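Local coordinates for ThiJ/pfpI family protein (Bacillus anthracis, PDB 3EFE) that is of uncertain function but belongs to the DJ-1/PfpI family, whose alpha/beta fold is shared by proteases, other enzymes and chaperones, at residues 133-136 with 137-140; 122-126 with 127-131; 64-67 with 68-71. All blocks are in the same frame, centred on the assembly; numbering follows the deposited sequence.

Contact 1. Residues 133-136 with 137-140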
loop_
_atom_site.group_PDB
_atom_site.type_symbol
_atom_site.label_atom_id
_atom_site.label_comp_id
_atom_site.label_asym_id
_atom_site.label_seq_id
_atom_site.Cartn_x
_atom_site.Cartn_y
_atom_site.Cartn_z
ATOM N N ASN D 133 -14.367 12.164 7.283
ATOM C CA ASN D 133 -15.019 13.462 7.469
ATOM C C ASN D 133 -16.279 13.257 8.324
ATOM O O ASN D 133 -17.149 12.428 7.978
ATOM C CB ASN D 133 -15.434 14.021 6.085
ATOM C CG ASN D 133 -16.165 15.352 6.192
ATOM O OD1 ASN D 133 -17.398 15.406 6.070
ATOM N ND2 ASN D 133 -15.399 16.440 6.460
ATOM N N LEU D 134 -16.362 13.994 9.421
ATOM C CA LEU D 134 -17.524 13.952 10.288
ATOM C C LEU D 134 -18.873 14.209 9.573
ATOM O O LEU D 134 -19.813 13.385 9.692
ATOM C CB LEU D 134 -17.358 15.029 11.327
ATOM C CG LEU D 134 -18.442 15.135 12.404
ATOM C CD1 LEU D 134 -18.706 13.752 13.073
ATOM C CD2 LEU D 134 -17.901 16.146 13.339
ATOM N N GLU D 135 -18.933 15.282 8.774
ATOM C CA GLU D 135 -20.205 15.637 8.092
ATOM C C GLU D 135 -20.676 14.597 7.143
ATOM O O GLU D 135 -21.863 14.286 7.109
ATOM C CB GLU D 135 -20.161 17.048 7.508
ATOM C CG GLU D 135 -19.896 18.073 8.659
ATOM C CD GLU D 135 -21.027 18.044 9.754
ATOM O OE1 GLU D 135 -20.739 18.416 10.928
ATOM O OE2 GLU D 135 -22.220 17.665 9.441
ATOM N N TYR D 136 -19.743 13.981 6.422
ATOM C CA TYR D 136 -20.114 12.951 5.502
ATOM C C TYR D 136 -20.540 11.720 6.297
ATOM O O TYR D 136 -21.481 11.069 5.923
ATOM C CB TYR D 136 -18.961 12.687 4.526
ATOM C CG TYR D 136 -19.295 11.676 3.452
ATOM C CD1 TYR D 136 -20.199 11.977 2.429
ATOM C CD2 TYR D 136 -18.736 10.385 3.472
ATOM C CE1 TYR D 136 -20.531 11.013 1.437
ATOM C CE2 TYR D 136 -19.054 9.431 2.518
ATOM C CZ TYR D 136 -19.933 9.751 1.481
ATOM O OH TYR D 136 -20.253 8.775 0.552
ATOM N N THR D 137 -19.870 11.414 7.409
ATOM C CA THR D 137 -20.201 10.225 8.170
ATOM C C THR D 137 -21.623 10.399 8.718
ATOM O O THR D 137 -22.380 9.461 8.673
ATOM C CB THR D 137 -19.190 9.971 9.381
ATOM O OG1 THR D 137 -17.856 9.763 8.895
ATOM C CG2 THR D 137 -19.621 8.796 10.270
ATOM N N LYS D 138 -21.967 11.577 9.248
ATOM C CA LYS D 138 -23.311 11.784 9.741
ATOM C C LYS D 138 -24.347 11.632 8.614
ATOM O O LYS D 138 -25.295 10.895 8.786
ATOM C CB LYS D 138 -23.499 13.147 10.450
ATOM C CG LYS D 138 -22.396 13.454 11.397
ATOM C CD LYS D 138 -22.815 14.422 12.419
ATOM C CE LYS D 138 -22.596 15.844 11.958
ATOM N NZ LYS D 138 -23.472 16.801 12.634
ATOM N N MET D 139 -24.141 12.260 7.451
ATOM C CA MET D 139 -25.111 12.142 6.357
ATOM C C MET D 139 -25.311 10.713 6.010
ATOM O O MET D 139 -26.425 10.281 5.727
ATOM C CB MET D 139 -24.653 12.839 5.093
ATOM C CG MET D 139 -25.572 12.476 3.787
ATOM S SD MET D 139 -24.841 13.265 2.402
ATOM C CE MET D 139 -23.439 12.352 2.069
ATOM N N VAL D 140 -24.212 9.917 5.997
ATOM C CA VAL D 140 -24.214 8.602 5.336
ATOM C C VAL D 140 -24.563 7.465 6.324
ATOM O O VAL D 140 -24.876 6.363 5.877
ATOM C CB VAL D 140 -22.862 8.491 4.524
ATOM C CG1 VAL D 140 -22.652 7.217 3.907
ATOM C CG2 VAL D 140 -22.789 9.623 3.561
#

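Contact 2. Residues 122-126 with 127-131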
loop_
_atom_site.group_PDB
_atom_site.type_symbol
_atom_site.label_atom_id
_atom_site.label_comp_id
_atom_site.label_asym_id
_atom_site.label_seq_id
_atom_site.Cartn_x
_atom_site.Cartn_y
_atom_site.Cartn_z
ATOM N N GLY D 122 -23.690 1.320 15.166
ATOM C CA GLY D 122 -23.753 1.832 16.526
ATOM C C GLY D 122 -22.442 1.760 17.252
ATOM O O GLY D 122 -22.308 2.279 18.407
ATOM N N TYR D 123 -21.444 1.104 16.628
ATOM C CA TYR D 123 -20.255 0.694 17.431
ATOM C C TYR D 123 -19.320 1.840 17.809
ATOM O O TYR D 123 -18.528 1.678 18.738
ATOM C CB TYR D 123 -19.430 -0.374 16.760
ATOM C CG TYR D 123 -20.110 -1.641 16.253
ATOM C CD1 TYR D 123 -21.001 -2.339 17.015
ATOM C CD2 TYR D 123 -19.742 -2.197 15.019
ATOM C CE1 TYR D 123 -21.545 -3.552 16.554
ATOM C CE2 TYR D 123 -20.292 -3.387 14.555
ATOM C CZ TYR D 123 -21.169 -4.069 15.351
ATOM O OH TYR D 123 -21.721 -5.252 14.897
ATOM N N LEU D 124 -19.391 2.982 17.125
ATOM C CA LEU D 124 -18.569 4.181 17.460
ATOM C C LEU D 124 -19.327 5.220 18.368
ATOM O O LEU D 124 -18.913 6.386 18.594
ATOM C CB LEU D 124 -18.107 4.864 16.151
ATOM C CG LEU D 124 -17.429 4.060 15.017
ATOM C CD1 LEU D 124 -16.955 5.004 13.941
ATOM C CD2 LEU D 124 -16.229 3.179 15.467
ATOM N N ASP D 125 -20.494 4.797 18.837
ATOM C CA ASP D 125 -21.377 5.681 19.590
ATOM C C ASP D 125 -20.756 6.040 20.881
ATOM O O ASP D 125 -21.013 7.135 21.338
ATOM C CB ASP D 125 -22.746 5.036 19.852
ATOM C CG ASP D 125 -23.656 5.116 18.654
ATOM O OD1 ASP D 125 -23.185 5.635 17.626
ATOM O OD2 ASP D 125 -24.824 4.662 18.721
ATOM N N THR D 126 -19.923 5.147 21.461
ATOM C CA THR D 126 -19.290 5.443 22.747
ATOM C C THR D 126 -17.798 5.081 22.778
ATOM O O THR D 126 -17.221 4.863 23.860
ATOM C CB THR D 126 -20.086 4.826 23.943
ATOM O OG1 THR D 126 -20.591 3.528 23.581
ATOM C CG2 THR D 126 -21.302 5.754 24.349
ATOM N N ARG D 127 -17.163 5.057 21.597
ATOM C CA ARG D 127 -15.692 4.929 21.527
ATOM C C ARG D 127 -15.073 6.146 20.828
ATOM O O ARG D 127 -15.692 6.690 19.913
ATOM C CB ARG D 127 -15.337 3.657 20.786
ATOM C CG ARG D 127 -15.937 2.449 21.374
ATOM C CD ARG D 127 -15.718 1.274 20.493
ATOM N NE ARG D 127 -15.393 0.095 21.287
ATOM C CZ ARG D 127 -16.192 -0.962 21.435
ATOM N NH1 ARG D 127 -15.760 -1.954 22.240
ATOM N NH2 ARG D 127 -17.392 -1.042 20.793
ATOM N N LYS D 128 -13.884 6.583 21.256
ATOM C CA LYS D 128 -13.162 7.619 20.513
ATOM C C LYS D 128 -12.864 7.064 19.112
ATOM O O LYS D 128 -12.567 5.884 18.923
ATOM C CB LYS D 128 -11.841 8.030 21.167
ATOM C CG LYS D 128 -11.894 8.509 22.658
ATOM C CD LYS D 128 -10.695 8.003 23.607
ATOM C CE LYS D 128 -9.253 7.847 22.972
ATOM N NZ LYS D 128 -8.688 9.085 22.298
ATOM N N HIS D 129 -12.985 7.916 18.105
ATOM C CA HIS D 129 -12.811 7.473 16.738
ATOM C C HIS D 129 -12.622 8.665 15.837
ATOM O O HIS D 129 -12.925 9.814 16.196
ATOM C CB HIS D 129 -14.010 6.691 16.291
ATOM C CG HIS D 129 -15.284 7.473 16.358
ATOM N ND1 HIS D 129 -15.771 8.199 15.288
ATOM C CD2 HIS D 129 -16.149 7.672 17.378
ATOM C CE1 HIS D 129 -16.895 8.785 15.650
ATOM N NE2 HIS D 129 -17.145 8.485 16.910
ATOM N N THR D 130 -12.095 8.378 14.663
ATOM C CA THR D 130 -12.101 9.315 13.567
ATOM C C THR D 130 -12.698 8.656 12.289
ATOM O O THR D 130 -13.169 7.523 12.296
ATOM C CB THR D 130 -10.712 9.907 13.409
ATOM O OG1 THR D 130 -10.808 11.117 12.679
ATOM C CG2 THR D 130 -9.714 8.936 12.745
ATOM N N SER D 131 -12.753 9.413 11.219
ATOM C CA SER D 131 -13.249 8.942 9.913
ATOM C C SER D 131 -12.696 9.905 8.909
ATOM O O SER D 131 -11.984 10.803 9.266
ATOM C CB SER D 131 -14.774 8.854 9.832
ATOM O OG SER D 131 -15.427 10.115 9.800
#

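Contact 3. Residues 64-67 with 68-71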
loop_
_atom_site.group_PDB
_atom_site.type_symbol
_atom_site.label_atom_id
_atom_site.label_comp_id
_atom_site.label_asym_id
_atom_site.label_seq_id
_atom_site.Cartn_x
_atom_site.Cartn_y
_atom_site.Cartn_z
ATOM N N ASP D 64 -7.861 -16.653 1.837
ATOM C CA ASP D 64 -7.402 -17.819 2.585
ATOM C C ASP D 64 -8.556 -18.610 3.132
ATOM O O ASP D 64 -8.564 -19.826 2.994
ATOM C CB ASP D 64 -6.505 -17.407 3.748
ATOM C CG ASP D 64 -5.151 -16.971 3.282
ATOM O OD1 ASP D 64 -4.759 -17.456 2.225
ATOM O OD2 ASP D 64 -4.495 -16.136 3.939
ATOM N N ILE D 65 -9.474 -17.939 3.796
ATOM C CA ILE D 65 -10.621 -18.547 4.358
ATOM C C ILE D 65 -11.855 -17.649 4.150
ATOM O O ILE D 65 -11.753 -16.489 3.712
ATOM C CB ILE D 65 -10.406 -18.834 5.887
ATOM C CG1 ILE D 65 -10.495 -17.530 6.743
ATOM C CG2 ILE D 65 -9.103 -19.651 6.116
ATOM C CD1 ILE D 65 -10.045 -17.675 8.218
ATOM N N SER D 66 -13.019 -18.201 4.475
ATOM C CA SER D 66 -14.286 -17.534 4.317
ATOM C C SER D 66 -14.697 -17.078 5.673
ATOM O O SER D 66 -14.190 -17.565 6.628
ATOM C CB SER D 66 -15.334 -18.477 3.655
ATOM O OG SER D 66 -16.088 -19.230 4.605
ATOM N N LEU D 67 -15.575 -16.093 5.773
ATOM C CA LEU D 67 -15.958 -15.593 7.095
ATOM C C LEU D 67 -16.393 -16.719 8.028
ATOM O O LEU D 67 -16.032 -16.723 9.191
ATOM C CB LEU D 67 -17.059 -14.545 6.977
ATOM C CG LEU D 67 -17.512 -13.862 8.278
ATOM C CD1 LEU D 67 -16.327 -13.358 9.123
ATOM C CD2 LEU D 67 -18.534 -12.718 7.960
ATOM N N ASP D 68 -17.164 -17.680 7.530
ATOM C CA ASP D 68 -17.573 -18.863 8.318
ATOM C C ASP D 68 -16.440 -19.579 9.027
ATOM O O ASP D 68 -16.519 -19.829 10.216
ATOM C CB ASP D 68 -18.191 -19.906 7.414
ATOM C CG ASP D 68 -19.662 -19.740 7.256
ATOM O OD1 ASP D 68 -20.253 -18.940 8.049
ATOM O OD2 ASP D 68 -20.216 -20.422 6.332
ATOM N N GLU D 69 -15.409 -19.921 8.258
ATOM C CA GLU D 69 -14.195 -20.602 8.728
ATOM C C GLU D 69 -13.372 -19.827 9.766
ATOM O O GLU D 69 -12.419 -20.337 10.258
ATOM C CB GLU D 69 -13.310 -20.907 7.512
ATOM C CG GLU D 69 -13.780 -22.094 6.645
ATOM C CD GLU D 69 -13.413 -21.971 5.136
ATOM O OE1 GLU D 69 -12.743 -21.003 4.735
ATOM O OE2 GLU D 69 -13.803 -22.857 4.332
ATOM N N CYS D 70 -13.765 -18.606 10.121
ATOM C CA CYS D 70 -12.918 -17.705 10.895
ATOM C C CYS D 70 -13.438 -17.556 12.285
ATOM O O CYS D 70 -14.628 -17.376 12.458
ATOM C CB CYS D 70 -12.927 -16.314 10.222
ATOM S SG CYS D 70 -12.277 -14.960 11.250
ATOM N N THR D 71 -12.543 -17.572 13.265
ATOM C CA THR D 71 -12.885 -17.360 14.676
ATOM C C THR D 71 -12.137 -16.136 15.170
ATOM O O THR D 71 -10.930 -16.035 14.979
ATOM C CB THR D 71 -12.468 -18.580 15.563
ATOM O OG1 THR D 71 -13.002 -19.770 14.979
ATOM C CG2 THR D 71 -12.980 -18.458 17.039
#

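Contact 1. Residues 133-136 with 137-140
V140 and Y136, one turn apart on helix 134-140, meet methyl to ring. V140 CG2 lies over one face of the phenol, 3.5 Å from the Y136 ring centroid, a CH-pi contact shifted toward the rim. The ring reaches along the helix because Y136 CG stands anti to the backbone N (chi1 -176°). M139 CE approaches the same ring obliquely, 3.3 Å from Y136 CE1.

Hydrogen bonds start the helix. N133 is its N-cap: N133 OD1 accepts from Y136 N at 2.8 Å, giving a first-turn amide the acceptor that no earlier turn can supply. The regular i to i+4 series then begins with T137 N to N133 O (3.0 Å) and continues with K138 N to L134 O (2.8 Å).

A charge pair lies at the surface. E135 and K138 run side by side; K138 NZ has its stronger partner in the carboxylate of E147, with a longer salt bridge of 3.5 Å to E135 OE2.

On its inner side the helix meets the fold. L134 packs on the loop residues Y144 and Y150, while buried T137 leans on A119 of helix 113-119, its OG1 hydrogen-bonded to S131 OG and D116 OD1.

Contact 2. Residues 122-126 with 127-131
L124 lays its CB over one face of the H129 imidazole, 3.8 Å from the ring centroid and 15° off the ring normal, in a CH-pi contact offset toward the rim. L124 CD1 extends the cover across the same ring, 3.7 Å from H129 ND1. The imidazole is brought up to the leucine by a first torsion that holds CG between the backbone N and the carbonyl carbon (chi1 59°).

The fold-back follows directly on the end of the preceding helix. G122, with its positive phi of 95°, closes that helix in a Schellman motif, and a type I beta turn follows at once, D125 N donating to G122 O at 3.1 Å. The turn carries L124 inward, where it also packs on L118 and A119 of helix 113-119.

No hydrogen bond joins the two halves, although backbone oxygens come close to the side chains. L124 O stands 3.2 Å from H129 NE2, but the angle is poor; that nitrogen is hydrogen-bonded to G146 O instead, and the ring of Y150 meets the imidazole almost perpendicularly. R127 CD passes 3.3 Å from Y123 O, and the bend at chi3 beyond it turns the guanidinium so that Y123 O lies at its edge, near its plane and 3.6 Å from R127 NH2. The arginine also packs on L161 of strand 161-164 and D158 of strand 155-158.

Contact 3. Residues 64-67 with 68-71
E69 turns back on the strand that leads to it and accepts a hydrogen bond from the backbone: S66 N donates to E69 OE1 at 2.8 Å, with an N-H...O angle of 153°. The amide meets the oxygen from above the carboxylate plane. E69 can span the distance because its chain runs extended beyond CG, antiparallel to the I65 side chain, and E69 OE1 also comes within 3.3 Å of I65 CA. One carboxylate oxygen is thus seated against the backbone of two successive residues.

The second bond belongs to the bend itself. C70 N donates to L67 O at 3.1 Å, closing a type I beta turn from L67 to C70; the donor stands well above the L67 carbonyl plane, 57° out of it. This turn directly follows strand 65-66, the outermost strand at one end of the chain's main sheet, whose other strands in order begin with 43-47 and 8-11. I65 pairs with strand 43-47 through backbone hydrogen bonds to T45 and G47, and just before it D64 OD2 accepts from T45 N. In a parallel pairing the next residue turns its N-H to the other side, and there the E69 carboxylate receives S66 N. A side chain thereby satisfies a peptide group at the rim of the sheet.

R97 of helix 92-104 serves two carbonyls: NH2 bonds to C70 O, and NH1 adds a weak bond to L67 O, which already accepts from C70 N.

Apart from these bonds, I65 and C70 touch by carbon alone, I65 CD1 lying 3.8 Å from C70 CB. I65 CG1 sits between the backbone N and the carbonyl carbon (chi1 75°), which sends CD1 toward the cysteine, and both residues pack on F9 of strand 8-11. S66 OG rests 3.6 Å from D68 CB.

How the contacts relate
Contacts 1 and 2 are neighbours in series: 122-131 lies in the loop that joins helix 113-119 to helix 134-140, and the two contacts touch, their centres 13 Å apart. Contact 3 stands well away, its centre about 31 Å from that of contact 1 and 26 Å from that of contact 2. Contact 1 is a surface helix, rich in backbone bonds and with charge on its outside. Contact 2, partly buried, depends on an apolar side chain over a ring and has no hydrogen bond between its halves. Contact 3, also partly buried, lets a carboxylate serve a backbone amide at the edge of the sheet. In each, local chemistry follows the element being started, ended or turned.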